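Local coordinates for fuculose-1-phosphate aldolase (Glaciozyma antarctica, PDB 4XXF), which belongs to the class II aldolase and adducin family and holds a zinc ion in a metal site built from histidine side chains, at residues A4-P9 against G237-S242; N53-W58 against V77-T82; Y144-L149 against Q171-I176; R31-E36 against L64-M69. All coordinates share one frame; numbering follows the deposited sequence.

Overall arrangement
Contact 1 joins the N-terminal residues 4-9 to the last helix, 234-256, and the other three are nested inside the loop it closes. Contacts 2 and 3 lie at the two ends of one mixed seven-stranded sheet: strands 56-59 and 75-78 at one, 175-178 and 147-150 at the other, with centres 25 Å apart. Contact 4 crosses contact 2 along the chain and packs helix 15-36 on the loop between strands 56-59 and 75-78. Helix 234-256 serves contact 1 directly and contact 4 through Glu255. Contacts 1 and 4 also reach other subunits of the four-chain assembly, so the subunit interfaces run past the helix contacts, whereas contacts 2 and 3 at the sheet's ends touch no other chain.

Contact 1: residues A4-P9 against G237-S242; sequences AALTKP and GYFQAS
Thr7, which packs on Phe239, holds Ala4 O twice: OG1 donates to it at 2.8 Å and the backbone N at 3.1 Å, both from the same face of the carbonyl plane. These bonds close a short turn at the N-terminus of this class II aldolase-family chain, and the turn rests on helix 234-256 near the other terminus. The Thr7 torsion (chi1 68°) sets OG1 between the backbone N and the carbonyl carbon, within bonding distance of Ala4 O, and leaves CG2 against Phe239 CB. Thr7 OG1 is also hydrogen-bonded to Gln235 NE2, one helical turn before Phe239, which ties the turn to the helix it packs on.

Across the interface the packing is by carbonyls, methylene groups and rings. Leu6 O sits near the ring planes of both aromatics, at their edges, 3.6 Å from Tyr238 CD1 and equally far from Phe239 CD1. Leu6 CB lies beside Phe239 CE1, its chain crossing the ring at a slant. The Tyr238 ring has the Lys8-Pro9 peptide over one face, with Lys8 C 3.6 Å above the plane and displaced toward the rim. Beyond it, Pro9 CG touches Tyr238 CE2 at 3.7 Å.

On the helix itself, Ser242 OG and N both donate to Phe239 O, and OG arrives in the carbonyl plane on a lone pair. Phe62 of a second subunit meets the Phe239 ring edge-to-face, so subunits join here too. At the far end of the tyrosine, its OH stands 3.2 Å from Pro9 CA.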
loop_
_atom_site.group_PDB
_atom_site.type_symbol
_atom_site.label_atom_id
_atom_site.label_comp_id
_atom_site.label_asym_id
_atom_site.label_seq_id
_atom_site.Cartn_x
_atom_site.Cartn_y
_atom_site.Cartn_z
ATOM N N ALA A 4 2.009 19.081 29.195
ATOM C CA ALA A 4 1.110 18.334 30.075
ATOM C C ALA A 4 -0.344 18.355 29.594
ATOM O O ALA A 4 -1.012 17.321 29.595
ATOM C CB ALA A 4 1.201 18.873 31.494
ATOM N N ALA A 5 -0.822 19.523 29.169
ATOM C CA ALA A 5 -2.198 19.676 28.689
ATOM C C ALA A 5 -2.467 18.849 27.437
ATOM O O ALA A 5 -3.612 18.507 27.137
ATOM C CB ALA A 5 -2.500 21.142 28.415
ATOM N N LEU A 6 -1.406 18.533 26.705
ATOM C CA LEU A 6 -1.539 17.787 25.461
ATOM C C LEU A 6 -1.552 16.279 25.689
ATOM O O LEU A 6 -1.790 15.517 24.760
ATOM C CB LEU A 6 -0.405 18.158 24.504
ATOM C CG LEU A 6 -0.364 19.618 24.048
ATOM C CD1 LEU A 6 0.912 19.888 23.277
ATOM C CD2 LEU A 6 -1.581 19.955 23.205
ATOM N N THR A 7 -1.305 15.850 26.925
ATOM C CA THR A 7 -1.188 14.427 27.225
ATOM C C THR A 7 -2.392 13.917 27.997
ATOM O O THR A 7 -2.412 12.776 28.454
ATOM C CB THR A 7 0.073 14.119 28.046
ATOM O OG1 THR A 7 -0.054 14.694 29.354
ATOM C CG2 THR A 7 1.312 14.679 27.368
ATOM N N LYS A 8 -3.390 14.781 28.149
ATOM C CA LYS A 8 -4.604 14.449 28.885
ATOM C C LYS A 8 -5.815 14.964 28.134
ATOM O O LYS A 8 -5.704 15.927 27.379
ATOM C CB LYS A 8 -4.582 15.060 30.292
ATOM C CG LYS A 8 -3.379 14.701 31.153
ATOM C CD LYS A 8 -3.367 15.543 32.428
ATOM C CE LYS A 8 -2.018 15.475 33.130
ATOM N NZ LYS A 8 -1.866 16.526 34.178
ATOM N N PRO A 9 -6.983 14.340 28.346
ATOM C CA PRO A 9 -8.216 14.838 27.731
ATOM C C PRO A 9 -8.554 16.242 28.226
ATOM O O PRO A 9 -8.073 16.647 29.286
ATOM C CB PRO A 9 -9.281 13.831 28.195
ATOM C CG PRO A 9 -8.524 12.625 28.618
ATOM C CD PRO A 9 -7.206 13.109 29.127
ATOM N N GLY A 237 0.783 7.406 25.942
ATOM C CA GLY A 237 -0.129 6.833 24.968
ATOM C C GLY A 237 -1.076 7.863 24.394
ATOM O O GLY A 237 -1.281 7.929 23.183
ATOM N N TYR A 238 -1.639 8.684 25.279
ATOM C CA TYR A 238 -2.526 9.757 24.857
ATOM C C TYR A 238 -1.824 10.647 23.824
ATOM O O TYR A 238 -2.360 10.954 22.757
ATOM C CB TYR A 238 -2.984 10.586 26.072
ATOM C CG TYR A 238 -4.162 11.475 25.755
ATOM C CD1 TYR A 238 -3.987 12.730 25.185
ATOM C CD2 TYR A 238 -5.450 11.025 25.971
ATOM C CE1 TYR A 238 -5.078 13.524 24.859
ATOM C CE2 TYR A 238 -6.538 11.801 25.650
ATOM C CZ TYR A 238 -6.351 13.041 25.092
ATOM O OH TYR A 238 -7.466 13.784 24.772
ATOM N N PHE A 239 -0.603 11.053 24.142
ATOM C CA PHE A 239 0.136 11.953 23.262
ATOM C C PHE A 239 0.531 11.266 21.946
ATOM O O PHE A 239 0.449 11.861 20.860
ATOM C CB PHE A 239 1.374 12.478 23.996
ATOM C CG PHE A 239 2.043 13.636 23.317
ATOM C CD1 PHE A 239 1.394 14.854 23.197
ATOM C CD2 PHE A 239 3.335 13.523 22.837
ATOM C CE1 PHE A 239 2.017 15.932 22.580
ATOM C CE2 PHE A 239 3.962 14.600 22.222
ATOM C CZ PHE A 239 3.297 15.803 22.102
ATOM N N GLN A 240 0.945 10.008 22.027
ATOM C CA GLN A 240 1.374 9.287 20.832
ATOM C C GLN A 240 0.221 9.066 19.834
ATOM O O GLN A 240 0.461 8.989 18.626
ATOM C CB GLN A 240 2.027 7.956 21.230
ATOM C CG GLN A 240 3.456 8.120 21.758
ATOM C CD GLN A 240 4.002 6.876 22.449
ATOM O OE1 GLN A 240 3.482 6.436 23.480
ATOM N NE2 GLN A 240 5.059 6.309 21.890
ATOM N N ALA A 241 -1.018 9.011 20.321
ATOM C CA ALA A 241 -2.182 8.891 19.443
ATOM C C ALA A 241 -2.565 10.220 18.804
ATOM O O ALA A 241 -3.267 10.226 17.792
ATOM C CB ALA A 241 -3.386 8.350 20.216
ATOM N N SER A 242 -2.142 11.342 19.385
ATOM C CA SER A 242 -2.735 12.630 19.011
ATOM C C SER A 242 -2.637 13.008 17.517
ATOM O O SER A 242 -3.618 13.510 16.982
ATOM C CB SER A 242 -2.171 13.752 19.903
ATOM O OG SER A 242 -0.782 13.957 19.750
#

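Contact 2: residues N53-W58 against V77-T82; sequences NKHHFW and VNQEGT
Phe57 and Val77 form an antiparallel hydrogen-bonded pair in which each backbone N donates to the other's O at 2.8 Å. The two bonds satisfy N and O of both residues.

The second polar link is made by side chains. His55 ND1 donates to Gln79 OE1 at 3.1 Å; the oxygen lies at the edge of the imidazole, near its plane, while the amide is turned 74° from the ring. A bend of the glutamine at chi2 (91°) swings CD toward strand 56-59, where it lies 3.8 Å from Phe57 CE1 and OE1 reaches the edge of the phenyl ring. OE1 has a second partner in a water 2.7 Å away. Lys54 O, which that water reaches weakly, is hydrogen-bonded to Arg49 NH1, and Gln79 O to Ser103 OG. Phe57 and Val77 point to one face of the strand pair, His56 and Asn78 to the opposite one, where His56 CD2 rests on Asn78 CB.

Side-chain oxygens also bond within each segment. Asn53 OD1 accepts from His55 N at 2.9 Å, an Asx turn just ahead of strand 56-59. Asn78 OD1 accepts from Thr82 N, just past the type I turn Asn78-Gly81, the donor above the carboxamide plane, and weakly from Glu80 N within it; Gly81 N bonds to Asn78 O and Asn78 N to Thr82 O.

Strand 75-78 is the outermost at this end of the sheet within the chain, and 56-59 separates it from 45-49. Helix 96-108 covers the Phe57 and Val77 side through Phe99 and His106, while Ile84 of strand 83-84 touches His56 and Asn78.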
loop_
_atom_site.group_PDB
_atom_site.type_symbol
_atom_site.label_atom_id
_atom_site.label_comp_id
_atom_site.label_asym_id
_atom_site.label_seq_id
_atom_site.Cartn_x
_atom_site.Cartn_y
_atom_site.Cartn_z
ATOM N N ASN A 53 -22.772 5.948 33.922
ATOM C CA ASN A 53 -23.009 4.600 34.426
ATOM C C ASN A 53 -21.880 3.687 33.976
ATOM O O ASN A 53 -21.746 3.405 32.792
ATOM C CB ASN A 53 -24.363 4.070 33.940
ATOM C CG ASN A 53 -24.766 2.762 34.610
ATOM O OD1 ASN A 53 -23.929 1.913 34.920
ATOM N ND2 ASN A 53 -26.065 2.597 34.835
ATOM N N LYS A 54 -21.100 3.203 34.937
ATOM C CA LYS A 54 -19.905 2.416 34.652
ATOM C C LYS A 54 -20.208 1.040 34.064
ATOM O O LYS A 54 -19.300 0.348 33.610
ATOM C CB LYS A 54 -19.072 2.254 35.928
ATOM C CG LYS A 54 -19.731 1.408 37.013
ATOM C CD LYS A 54 -18.935 1.466 38.314
ATOM C CE LYS A 54 -19.713 0.863 39.468
ATOM N NZ LYS A 54 -18.994 1.035 40.763
ATOM N N HIS A 55 -21.476 0.643 34.077
ATOM C CA HIS A 55 -21.870 -0.657 33.541
ATOM C C HIS A 55 -22.510 -0.530 32.174
ATOM O O HIS A 55 -23.098 -1.492 31.667
ATOM C CB HIS A 55 -22.849 -1.363 34.480
ATOM C CG HIS A 55 -22.318 -1.580 35.861
ATOM N ND1 HIS A 55 -21.191 -2.331 36.118
ATOM C CD2 HIS A 55 -22.769 -1.153 37.065
ATOM C CE1 HIS A 55 -20.969 -2.355 37.421
ATOM N NE2 HIS A 55 -21.913 -1.650 38.018
ATOM N N HIS A 56 -22.411 0.657 31.584
ATOM C CA HIS A 56 -22.933 0.905 30.245
ATOM C C HIS A 56 -21.787 1.277 29.328
ATOM O O HIS A 56 -20.829 1.908 29.776
ATOM C CB HIS A 56 -23.970 2.024 30.238
ATOM C CG HIS A 56 -25.237 1.680 30.955
ATOM N ND1 HIS A 56 -26.253 2.594 31.142
ATOM C CD2 HIS A 56 -25.657 0.527 31.520
ATOM C CE1 HIS A 56 -27.242 2.017 31.801
ATOM N NE2 HIS A 56 -26.906 0.763 32.047
ATOM N N PHE A 57 -21.900 0.908 28.059
ATOM C CA PHE A 57 -20.815 1.085 27.096
ATOM C C PHE A 57 -21.336 1.527 25.747
ATOM O O PHE A 57 -22.365 1.032 25.277
ATOM C CB PHE A 57 -20.036 -0.223 26.957
ATOM C CG PHE A 57 -19.571 -0.759 28.266
ATOM C CD1 PHE A 57 -20.376 -1.603 29.020
ATOM C CD2 PHE A 57 -18.348 -0.365 28.776
ATOM C CE1 PHE A 57 -19.954 -2.059 30.253
ATOM C CE2 PHE A 57 -17.923 -0.816 30.005
ATOM C CZ PHE A 57 -18.724 -1.661 30.752
ATOM N N TRP A 58 -20.617 2.449 25.117
ATOM C CA TRP A 58 -20.870 2.824 23.729
ATOM C C TRP A 58 -20.011 1.955 22.821
ATOM O O TRP A 58 -18.854 1.667 23.138
ATOM C CB TRP A 58 -20.580 4.314 23.508
ATOM C CG TRP A 58 -21.527 5.171 24.283
ATOM C CD1 TRP A 58 -21.329 5.693 25.529
ATOM C CD2 TRP A 58 -22.844 5.569 23.883
ATOM N NE1 TRP A 58 -22.441 6.403 25.930
ATOM C CE2 TRP A 58 -23.384 6.343 24.936
ATOM C CE3 TRP A 58 -23.620 5.349 22.737
ATOM C CZ2 TRP A 58 -24.669 6.892 24.879
ATOM C CZ3 TRP A 58 -24.902 5.899 22.683
ATOM C CH2 TRP A 58 -25.406 6.662 23.747
ATOM N N VAL A 77 -24.928 -0.151 25.273
ATOM C CA VAL A 77 -25.108 -1.544 25.657
ATOM C C VAL A 77 -24.840 -1.694 27.158
ATOM O O VAL A 77 -23.898 -1.080 27.669
ATOM C CB VAL A 77 -24.155 -2.456 24.837
ATOM C CG1 VAL A 77 -24.311 -3.915 25.232
ATOM C CG2 VAL A 77 -24.409 -2.283 23.344
ATOM N N ASN A 78 -25.631 -2.494 27.868
ATOM C CA ASN A 78 -25.319 -2.692 29.278
ATOM C C ASN A 78 -24.322 -3.847 29.431
ATOM O O ASN A 78 -23.885 -4.441 28.440
ATOM C CB ASN A 78 -26.590 -2.894 30.132
ATOM C CG ASN A 78 -27.354 -4.166 29.802
ATOM O OD1 ASN A 78 -26.850 -5.057 29.131
ATOM N ND2 ASN A 78 -28.583 -4.248 30.294
ATOM N N GLN A 79 -23.918 -4.116 30.666
ATOM C CA GLN A 79 -22.844 -5.071 30.925
ATOM C C GLN A 79 -23.153 -6.449 30.353
ATOM O O GLN A 79 -22.247 -7.158 29.915
ATOM C CB GLN A 79 -22.583 -5.184 32.427
ATOM C CG GLN A 79 -21.246 -5.819 32.776
ATOM C CD GLN A 79 -20.123 -4.801 32.915
ATOM O OE1 GLN A 79 -20.278 -3.773 33.576
ATOM N NE2 GLN A 79 -18.983 -5.089 32.297
ATOM N N GLU A 80 -24.431 -6.820 30.344
ATOM C CA GLU A 80 -24.825 -8.155 29.907
ATOM C C GLU A 80 -25.186 -8.235 28.420
ATOM O O GLU A 80 -25.629 -9.277 27.941
ATOM C CB GLU A 80 -25.996 -8.675 30.756
ATOM C CG GLU A 80 -27.227 -7.773 30.830
ATOM C CD GLU A 80 -27.269 -6.911 32.088
ATOM O OE1 GLU A 80 -28.350 -6.832 32.723
ATOM O OE2 GLU A 80 -26.230 -6.305 32.435
ATOM N N GLY A 81 -25.000 -7.143 27.688
ATOM C CA GLY A 81 -25.148 -7.184 26.246
ATOM C C GLY A 81 -26.457 -6.671 25.668
ATOM O O GLY A 81 -26.625 -6.659 24.452
ATOM N N THR A 82 -27.379 -6.249 26.524
ATOM C CA THR A 82 -28.645 -5.693 26.048
ATOM C C THR A 82 -28.422 -4.310 25.427
ATOM O O THR A 82 -27.806 -3.445 26.040
ATOM C CB THR A 82 -29.679 -5.593 27.186
ATOM O OG1 THR A 82 -29.790 -6.864 27.829
ATOM C CG2 THR A 82 -31.044 -5.188 26.638
HETATM O O HOH W 1 -17.878 -2.647 34.255
#

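Contact 3: residues Y144-L149 against Q171-I176; sequences YGDVAL and QQKKAI
The Asp146 carboxylate is the flat group of this contact: Lys174 N lies over one face, Lys173 CA on the same side but out past OD1, and Lys174 NZ at the edge, in the plane, on the anti lone pair of OD2 in a salt bridge of 2.7 Å. It stands at the start of a beta-alpha-beta crossover, where strand 147-150 pairs in parallel with strand 175-178 and helix 163-170 connects them. OD1, 3.3 Å from Lys173 CA, takes a water that also binds Gln172 O. The Lys174 chain crosses the aspartate at about a right angle, and the bends at chi3 and chi4 bring CE and then NZ round to OD2. Its ammonium group is further held by Ala142 O and Gly232 O and by the Trp196 ring, which gives a largely buried charge several partners.

Lys173 and Asp146 slide past each other in opposite directions, with Lys173 CD against the Val147-Ala148 peptide. Lys174 N donates to Asp146 O at 3.3 Å, and Ala148 N to Ala175 O at 2.9 Å. Leu170 and Ala169 of helix 163-170 cover Ile176. On that same face of the sheet, Ile176 CG1 meets Ala148 CB at 3.8 Å.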
loop_
_atom_site.group_PDB
_atom_site.type_symbol
_atom_site.label_atom_id
_atom_site.label_comp_id
_atom_site.label_asym_id
_atom_site.label_seq_id
_atom_site.Cartn_x
_atom_site.Cartn_y
_atom_site.Cartn_z
ATOM N N TYR A 144 7.312 -3.334 26.363
ATOM C CA TYR A 144 8.256 -4.088 27.184
ATOM C C TYR A 144 7.627 -4.511 28.503
ATOM O O TYR A 144 7.191 -3.677 29.284
ATOM C CB TYR A 144 9.512 -3.257 27.431
ATOM C CG TYR A 144 10.446 -3.866 28.439
ATOM C CD1 TYR A 144 11.189 -4.994 28.124
ATOM C CD2 TYR A 144 10.565 -3.328 29.702
ATOM C CE1 TYR A 144 12.037 -5.564 29.043
ATOM C CE2 TYR A 144 11.413 -3.886 30.625
ATOM C CZ TYR A 144 12.139 -5.002 30.287
ATOM O OH TYR A 144 12.982 -5.554 31.226
ATOM N N GLY A 145 7.557 -5.818 28.716
ATOM C CA GLY A 145 6.959 -6.376 29.915
ATOM C C GLY A 145 5.480 -6.072 30.078
ATOM O O GLY A 145 4.929 -6.276 31.167
ATOM N N ASP A 146 4.827 -5.611 29.016
ATOM C CA ASP A 146 3.459 -5.122 29.145
ATOM C C ASP A 146 2.552 -5.575 28.013
ATOM O O ASP A 146 1.535 -4.934 27.734
ATOM C CB ASP A 146 3.443 -3.589 29.239
ATOM C CG ASP A 146 2.264 -3.059 30.054
ATOM O OD1 ASP A 146 1.836 -3.726 31.028
ATOM O OD2 ASP A 146 1.774 -1.958 29.740
ATOM N N VAL A 147 2.910 -6.678 27.355
ATOM C CA VAL A 147 2.024 -7.268 26.360
ATOM C C VAL A 147 1.893 -8.762 26.647
ATOM O O VAL A 147 2.885 -9.455 26.902
ATOM C CB VAL A 147 2.504 -7.007 24.895
ATOM C CG1 VAL A 147 3.940 -7.477 24.663
ATOM C CG2 VAL A 147 1.551 -7.650 23.896
ATOM N N ALA A 148 0.654 -9.231 26.676
ATOM C CA ALA A 148 0.359 -10.620 26.978
ATOM C C ALA A 148 0.262 -11.460 25.711
ATOM O O ALA A 148 0.135 -10.944 24.605
ATOM C CB ALA A 148 -0.935 -10.714 27.775
ATOM N N LEU A 149 0.319 -12.771 25.899
ATOM C CA LEU A 149 0.150 -13.720 24.813
ATOM C C LEU A 149 -0.760 -14.818 25.297
ATOM O O LEU A 149 -0.458 -15.485 26.285
ATOM C CB LEU A 149 1.494 -14.305 24.359
ATOM C CG LEU A 149 1.452 -15.385 23.263
ATOM C CD1 LEU A 149 0.859 -14.856 21.956
ATOM C CD2 LEU A 149 2.844 -15.982 23.032
ATOM N N GLN A 171 -4.277 -9.775 32.376
ATOM C CA GLN A 171 -3.852 -9.221 33.659
ATOM C C GLN A 171 -3.959 -7.688 33.621
ATOM O O GLN A 171 -4.950 -7.127 33.160
ATOM C CB GLN A 171 -2.420 -9.672 33.994
ATOM C CG GLN A 171 -2.197 -11.186 33.907
ATOM C CD GLN A 171 -0.782 -11.603 34.281
ATOM O OE1 GLN A 171 0.136 -10.782 34.304
ATOM N NE2 GLN A 171 -0.601 -12.886 34.577
ATOM N N GLN A 172 -2.906 -7.005 34.072
ATOM C CA GLN A 172 -2.919 -5.540 34.095
ATOM C C GLN A 172 -2.177 -4.908 32.909
ATOM O O GLN A 172 -1.843 -3.722 32.938
ATOM C CB GLN A 172 -2.314 -5.028 35.411
ATOM C CG GLN A 172 -2.990 -5.563 36.675
ATOM C CD GLN A 172 -4.457 -5.198 36.749
ATOM O OE1 GLN A 172 -4.834 -4.048 36.532
ATOM N NE2 GLN A 172 -5.298 -6.184 37.047
ATOM N N LYS A 173 -1.935 -5.695 31.868
ATOM C CA LYS A 173 -1.137 -5.240 30.726
ATOM C C LYS A 173 -1.950 -4.409 29.734
ATOM O O LYS A 173 -3.175 -4.412 29.782
ATOM C CB LYS A 173 -0.494 -6.448 30.048
ATOM C CG LYS A 173 0.496 -7.160 30.989
ATOM C CD LYS A 173 1.226 -8.314 30.330
ATOM C CE LYS A 173 2.292 -8.886 31.256
ATOM N NZ LYS A 173 1.664 -9.599 32.395
ATOM N N LYS A 174 -1.265 -3.675 28.857
ATOM C CA LYS A 174 -1.953 -2.756 27.943
ATOM C C LYS A 174 -2.473 -3.437 26.684
ATOM O O LYS A 174 -3.294 -2.868 25.962
ATOM C CB LYS A 174 -1.042 -1.593 27.518
ATOM C CG LYS A 174 0.219 -2.018 26.764
ATOM C CD LYS A 174 0.886 -0.836 26.036
ATOM C CE LYS A 174 1.267 0.300 26.965
ATOM N NZ LYS A 174 2.393 -0.060 27.862
ATOM N N ALA A 175 -2.002 -4.654 26.421
ATOM C CA ALA A 175 -2.319 -5.300 25.151
ATOM C C ALA A 175 -2.133 -6.793 25.250
ATOM O O ALA A 175 -1.413 -7.289 26.122
ATOM C CB ALA A 175 -1.457 -4.734 24.025
ATOM N N ILE A 176 -2.794 -7.513 24.351
ATOM C CA ILE A 176 -2.649 -8.955 24.286
ATOM C C ILE A 176 -2.653 -9.400 22.820
ATOM O O ILE A 176 -3.405 -8.889 21.976
ATOM C CB ILE A 176 -3.759 -9.685 25.106
ATOM C CG1 ILE A 176 -3.543 -11.203 25.093
ATOM C CG2 ILE A 176 -5.161 -9.317 24.597
ATOM C CD1 ILE A 176 -4.337 -11.945 26.170
HETATM O O HOH W 2 0.814 -2.490 33.365
#

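Contact 4: residues R31-E36 against L64-M69; sequences RIFANE and LAFRLM
Arg31 grips Met69 O side-on with two nitrogens: NE donates at 2.9 Å and NH2 at 3.0 Å. The oxygen lies in the guanidinium plane, NE using one of its lone pairs while NH2 stands well above the plane of the carbonyl. A second carbonyl, Arg67 O, sits over the centre of one guanidinium face, 2.9 Å above it, where its negative end would favour the positive group although the angles do not make a hydrogen bond with Arg31. A bend at chi2 (-87°) sets CD beside Arg67 O, from where the group spans the chain between Arg67 and Met69. Arg31 NH1 and Arg67 NH1 lie only 3.3 Å apart.

About one turn later on the helix, Ala34 CB packs against the 3-10 segment 66-68, 3.4 Å from Arg67 N and 3.7 Å from Phe66 CB. Phe33 CB meets the edge of the Phe66 ring at CD2, 3.9 Å off.

In this class II aldolase-family fold the contact joins the C-terminal part of helix 15-36 to the loop between strands 56-59 and 75-78. Leu68 N bonds to Ala65 O and Met69 N to Phe66 O, and these bonds hold the 3-10 turn from which Arg67 O and Met69 O reach Arg31.

Farther out, Glu255 OE1 of helix 234-256 makes a salt bridge with each of the two NH1 atoms, which probably offsets their repulsion. Gln252 OE1 accepts from Arg31 NH1 as well. From a third subunit, Gln246 OE1 takes the N-H of Ala65, and Val247 of that subunit packs on Ala65 and Arg67.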
loop_
_atom_site.group_PDB
_atom_site.type_symbol
_atom_site.label_atom_id
_atom_site.label_comp_id
_atom_site.label_asym_id
_atom_site.label_seq_id
_atom_site.Cartn_x
_atom_site.Cartn_y
_atom_site.Cartn_z
ATOM N N ARG A 31 -12.956 5.534 12.787
ATOM C CA ARG A 31 -12.554 6.078 11.485
ATOM C C ARG A 31 -11.041 5.939 11.240
ATOM O O ARG A 31 -10.604 5.691 10.097
ATOM C CB ARG A 31 -12.979 7.545 11.365
ATOM C CG ARG A 31 -14.490 7.718 11.185
ATOM C CD ARG A 31 -14.885 7.624 9.707
ATOM N NE ARG A 31 -16.303 7.916 9.522
ATOM C CZ ARG A 31 -16.806 8.591 8.499
ATOM N NH1 ARG A 31 -16.013 9.088 7.564
ATOM N NH2 ARG A 31 -18.108 8.811 8.438
ATOM N N ILE A 32 -10.235 6.091 12.287
ATOM C CA ILE A 32 -8.798 5.867 12.161
ATOM C C ILE A 32 -8.527 4.411 11.792
ATOM O O ILE A 32 -7.708 4.124 10.910
ATOM C CB ILE A 32 -8.041 6.235 13.469
ATOM C CG1 ILE A 32 -7.970 7.751 13.640
ATOM C CG2 ILE A 32 -6.647 5.592 13.500
ATOM C CD1 ILE A 32 -7.704 8.199 15.070
ATOM N N PHE A 33 -9.198 3.480 12.461
ATOM C CA PHE A 33 -9.019 2.059 12.131
ATOM C C PHE A 33 -9.336 1.791 10.662
ATOM O O PHE A 33 -8.578 1.091 9.991
ATOM C CB PHE A 33 -9.874 1.174 13.046
ATOM C CG PHE A 33 -9.203 0.816 14.352
ATOM C CD1 PHE A 33 -8.570 1.787 15.120
ATOM C CD2 PHE A 33 -9.201 -0.490 14.812
ATOM C CE1 PHE A 33 -7.947 1.463 16.340
ATOM C CE2 PHE A 33 -8.583 -0.826 16.011
ATOM C CZ PHE A 33 -7.961 0.155 16.791
ATOM N N ALA A 34 -10.399 2.385 10.138
ATOM C CA ALA A 34 -10.697 2.224 8.714
ATOM C C ALA A 34 -9.627 2.875 7.855
ATOM O O ALA A 34 -9.211 2.302 6.841
ATOM C CB ALA A 34 -12.047 2.798 8.374
ATOM N N ASN A 35 -9.161 4.060 8.238
ATOM C CA ASN A 35 -8.179 4.775 7.430
ATOM C C ASN A 35 -6.830 4.058 7.386
ATOM O O ASN A 35 -6.117 4.132 6.383
ATOM C CB ASN A 35 -8.018 6.202 7.963
ATOM C CG ASN A 35 -7.291 7.095 7.006
ATOM O OD1 ASN A 35 -7.794 7.388 5.912
ATOM N ND2 ASN A 35 -6.123 7.564 7.414
ATOM N N GLU A 36 -6.491 3.372 8.478
ATOM C CA GLU A 36 -5.270 2.565 8.556
ATOM C C GLU A 36 -5.433 1.194 7.902
ATOM O O GLU A 36 -4.451 0.459 7.741
ATOM C CB GLU A 36 -4.848 2.377 10.019
ATOM C CG GLU A 36 -4.483 3.672 10.740
ATOM C CD GLU A 36 -3.231 4.334 10.205
ATOM O OE1 GLU A 36 -2.287 3.625 9.785
ATOM O OE2 GLU A 36 -3.170 5.581 10.207
ATOM N N LEU A 64 -21.863 -2.280 10.384
ATOM C CA LEU A 64 -21.636 -0.984 9.748
ATOM C C LEU A 64 -20.142 -0.767 9.478
ATOM O O LEU A 64 -19.302 -0.938 10.363
ATOM C CB LEU A 64 -22.180 0.151 10.620
ATOM C CG LEU A 64 -21.998 1.560 10.053
ATOM C CD1 LEU A 64 -22.733 1.738 8.742
ATOM C CD2 LEU A 64 -22.487 2.566 11.062
ATOM N N ALA A 65 -19.805 -0.390 8.250
ATOM C CA ALA A 65 -18.422 -0.142 7.880
ATOM C C ALA A 65 -17.793 0.896 8.794
ATOM O O ALA A 65 -18.362 1.972 9.022
ATOM C CB ALA A 65 -18.337 0.335 6.451
ATOM N N PHE A 66 -16.590 0.604 9.286
ATOM C CA PHE A 66 -15.861 1.574 10.105
ATOM C C PHE A 66 -15.676 2.900 9.349
ATOM O O PHE A 66 -15.746 3.979 9.950
ATOM C CB PHE A 66 -14.492 1.033 10.520
ATOM C CG PHE A 66 -14.521 -0.012 11.613
ATOM C CD1 PHE A 66 -15.690 -0.648 12.006
ATOM C CD2 PHE A 66 -13.337 -0.348 12.246
ATOM C CE1 PHE A 66 -15.667 -1.609 13.015
ATOM C CE2 PHE A 66 -13.301 -1.305 13.253
ATOM C CZ PHE A 66 -14.469 -1.939 13.636
ATOM N N ARG A 67 -15.446 2.817 8.037
ATOM C CA ARG A 67 -15.236 3.978 7.177
ATOM C C ARG A 67 -16.424 4.938 7.162
ATOM O O ARG A 67 -16.260 6.112 6.840
ATOM C CB ARG A 67 -14.927 3.476 5.751
ATOM C CG ARG A 67 -14.899 4.531 4.645
ATOM C CD ARG A 67 -13.779 5.537 4.878
ATOM N NE ARG A 67 -13.670 6.511 3.796
ATOM C CZ ARG A 67 -14.441 7.586 3.681
ATOM N NH1 ARG A 67 -15.400 7.823 4.559
ATOM N NH2 ARG A 67 -14.252 8.426 2.670
ATOM N N LEU A 68 -17.611 4.441 7.498
ATOM C CA LEU A 68 -18.824 5.253 7.459
ATOM C C LEU A 68 -19.385 5.562 8.844
ATOM O O LEU A 68 -20.473 6.126 8.948
ATOM C CB LEU A 68 -19.897 4.549 6.622
ATOM C CG LEU A 68 -19.432 4.189 5.206
ATOM C CD1 LEU A 68 -20.488 3.337 4.503
ATOM C CD2 LEU A 68 -19.114 5.433 4.366
ATOM N N MET A 69 -18.649 5.221 9.903
ATOM C CA MET A 69 -19.136 5.417 11.269
ATOM C C MET A 69 -19.449 6.883 11.536
ATOM O O MET A 69 -18.673 7.760 11.168
ATOM C CB MET A 69 -18.091 4.919 12.269
ATOM C CG MET A 69 -18.614 4.718 13.695
ATOM S SD MET A 69 -19.890 3.421 13.807
ATOM C CE MET A 69 -19.188 2.106 12.799
#